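Local coordinates for protein mannose-specific lectin 1 chain 2 (Remusatia vivipara, PDB 3R0E) that probably binds mannose as one bulb-type lectin domain of a secreted lectin that probably agglutinates rabbit erythrocytes, at residues Gly19-Thr22 with Gln27-Met30. Sequence-based numbering, arbitrary orientation.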
# COMPACT_ATOMS: atom_id res chain seq x y z
N GLY B 19 16.74 9.15 -1.89
CA GLY B 19 15.64 8.70 -1.05
C GLY B 19 15.01 7.45 -1.65
O GLY B 19 14.99 7.28 -2.88
N ARG B 20 14.50 6.58 -0.80
CA ARG B 20 14.11 5.25 -1.24
C ARG B 20 12.91 4.71 -0.49
O ARG B 20 12.62 5.14 0.63
CB ARG B 20 15.28 4.28 -1.07
CG ARG B 20 15.81 4.22 0.36
CD ARG B 20 17.00 3.30 0.54
NE ARG B 20 18.01 3.47 -0.50
CZ ARG B 20 18.88 4.48 -0.54
NH1 ARG B 20 18.85 5.41 0.40
NH2 ARG B 20 19.76 4.56 -1.53
N LEU B 21 12.21 3.77 -1.13
CA LEU B 21 11.32 2.86 -0.40
C LEU B 21 12.10 1.58 -0.12
O LEU B 21 12.94 1.16 -0.92
CB LEU B 21 10.04 2.56 -1.19
CG LEU B 21 9.09 3.72 -1.55
CD1 LEU B 21 7.76 3.20 -2.10
CD2 LEU B 21 8.85 4.66 -0.37
N THR B 22 11.82 0.97 1.02
CA THR B 22 12.51 -0.22 1.47
C THR B 22 11.51 -1.31 1.82
O THR B 22 10.54 -1.07 2.55
CB THR B 22 13.39 0.08 2.71
OG1 THR B 22 14.35 1.08 2.38
CG2 THR B 22 14.14 -1.16 3.16
N GLN B 27 14.49 -2.62 -2.70
CA GLN B 27 14.57 -1.18 -2.53
C GLN B 27 14.16 -0.49 -3.82
O GLN B 27 14.49 -0.94 -4.91
CB GLN B 27 15.99 -0.73 -2.19
CG GLN B 27 16.48 -1.09 -0.79
CD GLN B 27 17.75 -0.32 -0.41
OE1 GLN B 27 18.71 -0.24 -1.17
NE2 GLN B 27 17.74 0.26 0.79
N LEU B 28 13.44 0.62 -3.69
CA LEU B 28 13.09 1.45 -4.82
C LEU B 28 13.65 2.86 -4.57
O LEU B 28 13.19 3.55 -3.67
CB LEU B 28 11.57 1.47 -5.00
CG LEU B 28 11.01 2.32 -6.14
CD1 LEU B 28 11.43 1.76 -7.50
CD2 LEU B 28 9.50 2.40 -6.02
N VAL B 29 14.63 3.25 -5.37
CA VAL B 29 15.46 4.44 -5.12
C VAL B 29 15.32 5.47 -6.24
O VAL B 29 15.55 5.18 -7.41
CB VAL B 29 16.98 4.08 -4.96
CG1 VAL B 29 17.77 5.27 -4.48
CG2 VAL B 29 17.19 2.89 -4.00
N MET B 30 14.92 6.68 -5.86
CA MET B 30 14.98 7.83 -6.75
C MET B 30 16.39 8.41 -6.64
O MET B 30 16.70 9.19 -5.73
CB MET B 30 13.91 8.86 -6.37
CG MET B 30 13.90 10.12 -7.23
SD MET B 30 13.33 9.81 -8.92
CE MET B 30 14.88 9.49 -9.78
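Leu-21 and Leu-28 form a hydrogen-bonded pair where strands 19-22 and 27-30 run antiparallel, their axes 4.5 Å apart at the closest and their directions 165° apart. Leu-21 N donates to Leu-28 O at 2.7 Å, and Leu-28 N returns a bond to Leu-21 O at 2.9 Å. Further along, Met-30 N also donates to Gly-19 O. Arg-20 with Val-29 and Thr-22 with Gln-27 are the non-hydrogen-bonded pairs.

The two faces of the hairpin differ. On one, Arg-20, Thr-22, Gln-27 and Val-29 project together. CG of Arg-20 sits between its own backbone N and carbonyl carbon (chi1 56°), and a bend at chi3 brings the guanidinium alongside Val-29. There Arg-20 NH2 lies 3.6 Å from Val-29 CG1, while NE rests beside CG2 of the same valine. Gln-27 leans diagonally over the arginine chain, with its amide plane 24° from that of the guanidinium. Its NE2 comes 3.1 Å from Arg-20 CD. It is also near Arg-20 NE, but both nitrogens are donors, so this is packing and not a hydrogen bond. Thr-22 OG1 stands alongside Gln-27 at a looser 3.8 Å from NE2.

The other face is apolar. Leu-21 CB and Leu-28 CB are 4.2 Å apart, and both leucine side chains pack on Leu-90 and Leu-92 of strand 89-92. Leu-28 also touches Leu-36 and Leu-38 of strand 36-39, which pairs with strand 27-30. On the Arg-20 face, Val-29 lies close to Gln-31 and Tyr-39, which probably bind mannose. This is a beta hairpin at the edge of one antiparallel sheet of the beta-prism II fold, with its leucines turned into the prism core.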